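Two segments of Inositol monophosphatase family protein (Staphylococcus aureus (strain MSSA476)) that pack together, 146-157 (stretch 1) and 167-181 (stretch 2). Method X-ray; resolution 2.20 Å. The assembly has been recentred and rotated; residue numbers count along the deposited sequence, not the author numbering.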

ATOM      1  N   ASN A 146     -11.897  17.835  -0.275  1.00 19.63           N
ATOM      2  CA  ASN A 146     -11.267  18.443   0.912  1.00 21.59           C
ATOM      3  C   ASN A 146     -10.304  17.470   1.607  1.00 20.92           C
ATOM      4  O   ASN A 146     -10.529  16.236   1.590  1.00 19.68           O
ATOM      5  CB  ASN A 146     -12.351  18.949   1.880  1.00 22.73           C
ATOM      6  CG  ASN A 146     -13.293  19.941   1.188  1.00 26.06           C
ATOM      7  OD1 ASN A 146     -12.850  20.969   0.704  1.00 27.82           O
ATOM      8  ND2 ASN A 146     -14.585  19.594   1.089  1.00 27.55           N
ATOM      9  N   LEU A 147      -9.264  18.013   2.239  1.00 20.13           N
ATOM     10  CA  LEU A 147      -8.262  17.186   2.930  1.00 20.39           C
ATOM     11  C   LEU A 147      -8.909  16.278   3.987  1.00 23.26           C
ATOM     12  O   LEU A 147      -8.564  15.064   4.098  1.00 21.81           O
ATOM     13  CB  LEU A 147      -7.156  18.041   3.583  1.00 20.31           C
ATOM     14  CG  LEU A 147      -6.059  17.221   4.280  1.00 20.23           C
ATOM     15  CD1 LEU A 147      -5.295  16.295   3.341  1.00 19.49           C
ATOM     16  CD2 LEU A 147      -5.077  18.157   4.918  1.00 22.14           C
ATOM     17  N   ARG A 148      -9.878  16.851   4.708  1.00 24.08           N
ATOM     18  CA  ARG A 148     -10.653  16.168   5.774  1.00 23.69           C
ATOM     19  C   ARG A 148     -11.368  14.873   5.323  1.00 24.41           C
ATOM     20  O   ARG A 148     -11.650  14.037   6.140  1.00 24.23           O
ATOM     21  CB  ARG A 148     -11.695  17.161   6.363  1.00 20.96           C
ATOM     22  N   GLN A 149     -11.711  14.760   4.043  1.00 25.25           N
ATOM     23  CA  GLN A 149     -12.256  13.533   3.450  1.00 27.12           C
ATOM     24  C   GLN A 149     -11.297  12.842   2.483  1.00 23.27           C
ATOM     25  O   GLN A 149     -11.713  12.024   1.695  1.00 21.94           O
ATOM     26  CB  GLN A 149     -13.556  13.855   2.661  1.00 30.61           C
ATOM     27  CG  GLN A 149     -14.811  13.860   3.518  1.00 35.20           C
ATOM     28  CD  GLN A 149     -15.196  15.262   3.945  1.00 41.38           C
ATOM     29  OE1 GLN A 149     -15.392  16.155   3.096  1.00 42.50           O
ATOM     30  NE2 GLN A 149     -15.300  15.481   5.265  1.00 47.12           N
ATOM     31  N   SER A 150     -10.023  13.189   2.498  1.00 22.38           N
ATOM     32  CA  SER A 150      -9.072  12.595   1.543  1.00 21.65           C
ATOM     33  C   SER A 150      -8.173  11.586   2.262  1.00 21.30           C
ATOM     34  O   SER A 150      -7.905  11.727   3.457  1.00 21.13           O
ATOM     35  CB  SER A 150      -8.222  13.687   0.893  1.00 21.13           C
ATOM     36  OG  SER A 150      -9.042  14.697   0.349  1.00 20.67           O
ATOM     37  N   ILE A 151      -7.753  10.573   1.516  1.00 21.77           N
ATOM     38  CA  ILE A 151      -6.632   9.679   1.842  1.00 21.65           C
ATOM     39  C   ILE A 151      -5.430  10.117   1.057  1.00 19.67           C
ATOM     40  O   ILE A 151      -5.540  10.321  -0.149  1.00 19.20           O
ATOM     41  CB  ILE A 151      -6.894   8.247   1.334  1.00 25.84           C
ATOM     42  CG1 ILE A 151      -8.244   7.719   1.841  1.00 28.85           C
ATOM     43  CG2 ILE A 151      -5.784   7.307   1.802  1.00 27.55           C
ATOM     44  CD1 ILE A 151      -8.501   6.291   1.363  1.00 32.00           C
ATOM     45  N   ILE A 152      -4.276  10.140   1.718  1.00 17.98           N
ATOM     46  CA  ILE A 152      -3.041  10.621   1.174  1.00 16.61           C
ATOM     47  C   ILE A 152      -1.963   9.594   1.271  1.00 16.07           C
ATOM     48  O   ILE A 152      -1.966   8.762   2.162  1.00 16.46           O
ATOM     49  CB  ILE A 152      -2.529  11.877   1.918  1.00 17.48           C
ATOM     50  CG1 ILE A 152      -2.089  11.570   3.349  1.00 17.07           C
ATOM     51  CG2 ILE A 152      -3.644  12.937   1.937  1.00 17.56           C
ATOM     52  CD1 ILE A 152      -1.565  12.779   4.072  1.00 18.10           C
ATOM     53  N   GLY A 153      -1.023   9.698   0.346  1.00 15.42           N
ATOM     54  CA  GLY A 153       0.118   8.861   0.298  1.00 15.11           C
ATOM     55  C   GLY A 153       1.297   9.588   0.903  1.00 14.69           C
ATOM     56  O   GLY A 153       1.625  10.694   0.443  1.00 14.30           O
ATOM     57  N   ILE A 154       1.947   8.961   1.891  1.00 13.97           N
ATOM     58  CA  ILE A 154       3.142   9.510   2.487  1.00 15.31           C
ATOM     59  C   ILE A 154       3.861   8.430   3.270  1.00 15.65           C
ATOM     60  O   ILE A 154       3.239   7.752   4.084  1.00 17.18           O
ATOM     61  CB  ILE A 154       2.826  10.729   3.398  1.00 15.89           C
ATOM     62  CG1 ILE A 154       4.106  11.355   3.938  1.00 16.75           C
ATOM     63  CG2 ILE A 154       1.909  10.372   4.565  1.00 15.40           C
ATOM     64  CD1 ILE A 154       3.825  12.651   4.697  1.00 17.63           C
ATOM     65  N   ASN A 155       5.152   8.250   3.035  1.00 15.31           N
ATOM     66  CA  ASN A 155       5.893   7.174   3.767  1.00 16.52           C
ATOM     67  C   ASN A 155       5.980   7.564   5.239  1.00 16.21           C
ATOM     68  O   ASN A 155       6.297   8.698   5.543  1.00 17.59           O
ATOM     69  CB  ASN A 155       7.260   6.895   3.169  1.00 15.85           C
ATOM     70  CG  ASN A 155       7.856   5.558   3.602  1.00 16.56           C
ATOM     71  OD1 ASN A 155       8.162   4.682   2.782  1.00 19.90           O
ATOM     72  ND2 ASN A 155       8.136   5.442   4.827  1.00 15.37           N
ATOM     73  N   PRO A 156       5.634   6.643   6.154  1.00 16.05           N
ATOM     74  CA  PRO A 156       5.839   6.925   7.588  1.00 16.98           C
ATOM     75  C   PRO A 156       7.229   7.477   7.995  1.00 17.37           C
ATOM     76  O   PRO A 156       7.338   8.246   8.948  1.00 16.90           O
ATOM     77  CB  PRO A 156       5.628   5.540   8.231  1.00 16.73           C
ATOM     78  CG  PRO A 156       4.635   4.851   7.324  1.00 16.21           C
ATOM     79  CD  PRO A 156       4.972   5.346   5.933  1.00 15.38           C
ATOM     80  N   ASN A 157       8.294   7.010   7.385  1.00 18.64           N
ATOM     81  CA  ASN A 157       9.655   7.563   7.648  1.00 21.18           C
ATOM     82  C   ASN A 157       9.819   9.094   7.614  1.00 23.74           C
ATOM     83  O   ASN A 157      10.718   9.624   8.267  1.00 27.44           O
ATOM     84  CB  ASN A 157      10.693   6.956   6.701  1.00 21.32           C
ATOM     85  CG  ASN A 157      11.088   5.564   7.103  1.00 23.10           C
ATOM     86  OD1 ASN A 157      11.874   5.406   8.035  1.00 26.09           O
ATOM     87  ND2 ASN A 157      10.549   4.551   6.427  1.00 22.10           N
TER
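Stretch 2, residues 167-181: IFKEIVNDSRSARAY

A helix that packs on one face of a sheet and then feeds a strand into that same sheet is a recurrent design in α/β proteins, and this pair shows how the side chains fit. Residues 167-174 of stretch 2 are helical; Ser-175 leaves helical geometry, and after the turn residues 177-179 run parallel to strand 151-153, the two axes crossing at -32° and approaching to 4.6 Å. The hydrogen bonds alternate along the edge: Arg-176 N to Ser-150 O (3.0 Å), Ile-152 N to Ser-177 O (3.2 Å), Arg-179 N to Ile-152 O (2.9 Å) and Ile-154 N to Arg-179 O (2.9 Å).

Ile-152 and Ala-178 share one face, and there the helix settles. The small Ala-178 leaves its CB 4.1 Å from Ile-152 CG1, while Ile-152 CD1 reaches up to Ile-171 CD1 (3.4 Å), which also meets Leu-147 CD1 at 3.7 Å. One turn back, Phe-168 offers a ring face to Ile-154, whose CD1 lies 3.8 Å from the ring centroid; Val-172 CG2 sits 4.2 Å from Ile-154 CG2. On the other face, Gly-153 adds no bulk beside Arg-179, whose CG presses on Ile-151 CG2 (3.4 Å) while Ile-151 CD1 covers one face of its guanidinium.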

ATOM      1  N   ILE A 167       5.977  19.457  10.127  1.00 30.72           N
ATOM      2  CA  ILE A 167       5.232  19.990   8.997  1.00 28.00           C
ATOM      3  C   ILE A 167       4.302  18.956   8.383  1.00 27.17           C
ATOM      4  O   ILE A 167       3.116  19.236   8.243  1.00 28.21           O
ATOM      5  CB  ILE A 167       6.202  20.581   7.968  1.00 27.22           C
ATOM      6  CG1 ILE A 167       6.956  21.770   8.609  1.00 25.50           C
ATOM      7  CG2 ILE A 167       5.459  21.020   6.734  1.00 26.43           C
ATOM      8  CD1 ILE A 167       8.226  22.154   7.879  1.00 26.02           C
ATOM      9  N   PHE A 168       4.779  17.748   8.081  1.00 25.36           N
ATOM     10  CA  PHE A 168       3.842  16.721   7.574  1.00 26.36           C
ATOM     11  C   PHE A 168       2.799  16.210   8.611  1.00 28.26           C
ATOM     12  O   PHE A 168       1.725  15.692   8.223  1.00 25.21           O
ATOM     13  CB  PHE A 168       4.568  15.525   6.916  1.00 26.57           C
ATOM     14  CG  PHE A 168       5.163  15.793   5.537  1.00 25.44           C
ATOM     15  CD1 PHE A 168       4.442  16.418   4.534  1.00 26.05           C
ATOM     16  CD2 PHE A 168       6.424  15.273   5.207  1.00 26.46           C
ATOM     17  CE1 PHE A 168       4.984  16.579   3.255  1.00 24.81           C
ATOM     18  CE2 PHE A 168       6.970  15.445   3.937  1.00 24.22           C
ATOM     19  CZ  PHE A 168       6.252  16.109   2.970  1.00 23.53           C
ATOM     20  N   LYS A 169       3.066  16.375   9.916  1.00 32.05           N
ATOM     21  CA  LYS A 169       2.144  15.873  10.962  1.00 31.32           C
ATOM     22  C   LYS A 169       0.758  16.469  10.888  1.00 28.48           C
ATOM     23  O   LYS A 169      -0.214  15.754  11.046  1.00 25.72           O
ATOM     24  CB  LYS A 169       2.682  16.081  12.384  1.00 38.01           C
ATOM     25  CG  LYS A 169       3.132  14.790  13.075  1.00 43.99           C
ATOM     26  CD  LYS A 169       4.628  14.502  12.977  1.00 47.19           C
ATOM     27  CE  LYS A 169       5.119  13.619  14.107  1.00 49.28           C
ATOM     28  NZ  LYS A 169       5.394  14.459  15.300  1.00 55.66           N
ATOM     29  N   GLU A 170       0.670  17.773  10.647  1.00 27.04           N
ATOM     30  CA  GLU A 170      -0.612  18.463  10.579  0.75 25.59           C
ATOM     31  C   GLU A 170      -1.416  17.959   9.375  1.00 25.26           C
ATOM     32  O   GLU A 170      -2.590  17.648   9.495  1.00 24.75           O
ATOM     33  CB  GLU A 170      -0.430  20.014  10.614  1.00 26.68           C
ATOM     34  CG  GLU A 170      -0.280  20.605  12.036  1.00 24.42           C
ATOM     35  N   ILE A 171      -0.771  17.771   8.231  1.00 24.92           N
ATOM     36  CA  ILE A 171      -1.512  17.350   7.080  1.00 24.56           C
ATOM     37  C   ILE A 171      -1.988  15.879   7.268  1.00 24.55           C
ATOM     38  O   ILE A 171      -3.093  15.538   6.864  1.00 23.33           O
ATOM     39  CB  ILE A 171      -0.837  17.684   5.725  1.00 26.52           C
ATOM     40  CG1 ILE A 171      -0.540  16.474   4.908  1.00 26.39           C
ATOM     41  CG2 ILE A 171       0.388  18.592   5.807  1.00 29.85           C
ATOM     42  CD1 ILE A 171      -1.696  16.184   3.985  1.00 27.37           C
ATOM     43  N   VAL A 172      -1.194  15.049   7.931  1.00 22.10           N
ATOM     44  CA  VAL A 172      -1.622  13.713   8.248  1.00 23.02           C
ATOM     45  C   VAL A 172      -2.799  13.739   9.249  1.00 24.58           C
ATOM     46  O   VAL A 172      -3.773  12.982   9.130  1.00 21.35           O
ATOM     47  CB  VAL A 172      -0.463  12.897   8.818  1.00 23.10           C
ATOM     48  CG1 VAL A 172      -0.943  11.532   9.272  1.00 23.96           C
ATOM     49  CG2 VAL A 172       0.597  12.720   7.751  1.00 23.90           C
ATOM     50  N   ASN A 173      -2.695  14.641  10.213  1.00 26.28           N
ATOM     51  CA  ASN A 173      -3.702  14.794  11.217  1.00 29.89           C
ATOM     52  C   ASN A 173      -5.045  15.188  10.639  1.00 30.48           C
ATOM     53  O   ASN A 173      -6.069  14.677  11.082  1.00 26.18           O
ATOM     54  CB  ASN A 173      -3.291  15.799  12.272  1.00 33.18           C
ATOM     55  CG  ASN A 173      -3.062  15.135  13.586  1.00 42.23           C
ATOM     56  OD1 ASN A 173      -1.936  14.669  13.878  1.00 39.63           O
ATOM     57  ND2 ASN A 173      -4.167  14.994  14.378  1.00 43.88           N
ATOM     58  N   ASP A 174      -5.049  16.084   9.667  1.00 28.85           N
ATOM     59  CA  ASP A 174      -6.322  16.517   9.134  1.00 32.46           C
ATOM     60  C   ASP A 174      -6.866  15.521   8.125  1.00 26.82           C
ATOM     61  O   ASP A 174      -8.073  15.337   8.067  1.00 24.66           O
ATOM     62  CB  ASP A 174      -6.255  17.959   8.637  1.00 34.24           C
ATOM     63  CG  ASP A 174      -6.065  18.939   9.820  1.00 43.89           C
ATOM     64  OD1 ASP A 174      -6.836  18.868  10.827  1.00 46.91           O
ATOM     65  OD2 ASP A 174      -5.132  19.762   9.787  1.00 48.29           O
ATOM     66  N   SER A 175      -5.999  14.843   7.377  1.00 23.11           N
ATOM     67  CA  SER A 175      -6.508  13.856   6.416  1.00 22.33           C
ATOM     68  C   SER A 175      -7.298  12.762   7.145  1.00 22.42           C
ATOM     69  O   SER A 175      -7.197  12.565   8.373  1.00 21.05           O
ATOM     70  CB  SER A 175      -5.412  13.263   5.545  1.00 21.21           C
ATOM     71  OG  SER A 175      -4.260  13.005   6.299  1.00 22.06           O
ATOM     72  N   ARG A 176      -8.152  12.119   6.382  1.00 24.21           N
ATOM     73  CA  ARG A 176      -8.993  11.051   6.900  1.00 25.07           C
ATOM     74  C   ARG A 176      -8.145   9.845   7.218  1.00 21.72           C
ATOM     75  O   ARG A 176      -8.349   9.197   8.260  1.00 20.68           O
ATOM     76  CB  ARG A 176     -10.042  10.682   5.864  1.00 28.40           C
ATOM     77  CG  ARG A 176     -11.144   9.799   6.376  1.00 33.39           C
ATOM     78  CD  ARG A 176     -12.079  10.515   7.350  1.00 35.98           C
ATOM     79  NE  ARG A 176     -13.136   9.605   7.768  1.00 42.63           N
ATOM     80  CZ  ARG A 176     -12.987   8.610   8.658  1.00 45.52           C
ATOM     81  NH1 ARG A 176     -11.820   8.375   9.280  1.00 42.71           N
ATOM     82  NH2 ARG A 176     -14.037   7.827   8.931  1.00 47.46           N
ATOM     83  N   SER A 177      -7.233   9.508   6.297  1.00 19.82           N
ATOM     84  CA  SER A 177      -6.198   8.524   6.601  1.00 19.16           C
ATOM     85  C   SER A 177      -4.999   8.616   5.657  1.00 18.46           C
ATOM     86  O   SER A 177      -4.953   9.472   4.754  1.00 16.97           O
ATOM     87  CB  SER A 177      -6.760   7.077   6.609  1.00 18.84           C
ATOM     88  OG  SER A 177      -5.760   6.165   7.062  1.00 19.32           O
ATOM     89  N   ALA A 178      -3.994   7.753   5.932  1.00 17.87           N
ATOM     90  CA  ALA A 178      -2.769   7.739   5.157  1.00 16.78           C
ATOM     91  C   ALA A 178      -2.347   6.329   4.756  1.00 15.56           C
ATOM     92  O   ALA A 178      -2.524   5.374   5.513  1.00 15.07           O
ATOM     93  CB  ALA A 178      -1.647   8.429   5.934  1.00 17.14           C
ATOM     94  N   ARG A 179      -1.662   6.280   3.606  1.00 14.27           N
ATOM     95  CA  ARG A 179      -1.233   5.078   2.919  1.00 13.02           C
ATOM     96  C   ARG A 179       0.198   5.295   2.422  1.00 13.07           C
ATOM     97  O   ARG A 179       0.649   6.419   2.312  1.00 12.51           O
ATOM     98  CB  ARG A 179      -2.144   4.811   1.703  1.00 13.01           C
ATOM     99  CG  ARG A 179      -3.619   4.690   2.002  1.00 13.28           C
ATOM    100  CD  ARG A 179      -3.916   3.383   2.756  1.00 13.70           C
ATOM    101  NE  ARG A 179      -5.340   3.216   3.022  1.00 12.26           N
ATOM    102  CZ  ARG A 179      -5.986   3.636   4.100  1.00 12.95           C
ATOM    103  NH1 ARG A 179      -5.359   4.271   5.113  1.00 13.67           N
ATOM    104  NH2 ARG A 179      -7.285   3.384   4.199  1.00 13.12           N
ATOM    105  N   ALA A 180       0.900   4.206   2.107  1.00 13.24           N
ATOM    106  CA  ALA A 180       2.216   4.257   1.479  1.00 13.73           C
ATOM    107  C   ALA A 180       2.515   2.908   0.870  1.00 14.54           C
ATOM    108  O   ALA A 180       2.461   1.872   1.556  1.00 14.03           O
ATOM    109  CB  ALA A 180       3.303   4.595   2.520  1.00 14.46           C
ATOM    110  N   TYR A 181       2.851   2.924  -0.405  1.00 15.70           N
ATOM    111  CA  TYR A 181       2.918   1.722  -1.231  1.00 17.28           C
ATOM    112  C   TYR A 181       4.298   1.419  -1.711  1.00 18.40           C
ATOM    113  O   TYR A 181       4.572   0.306  -2.120  1.00 19.36           O
ATOM    114  CB  TYR A 181       1.955   1.862  -2.409  1.00 18.34           C
ATOM    115  CG  TYR A 181       0.486   2.096  -1.999  1.00 20.47           C
ATOM    116  CD1 TYR A 181      -0.202   1.183  -1.193  1.00 22.14           C
ATOM    117  CD2 TYR A 181      -0.224   3.185  -2.471  1.00 22.54           C
ATOM    118  CE1 TYR A 181      -1.546   1.378  -0.844  1.00 22.61           C
ATOM    119  CE2 TYR A 181      -1.563   3.396  -2.127  1.00 24.38           C
ATOM    120  CZ  TYR A 181      -2.217   2.494  -1.298  1.00 23.69           C
ATOM    121  OH  TYR A 181      -3.532   2.720  -0.969  1.00 23.02           O
TER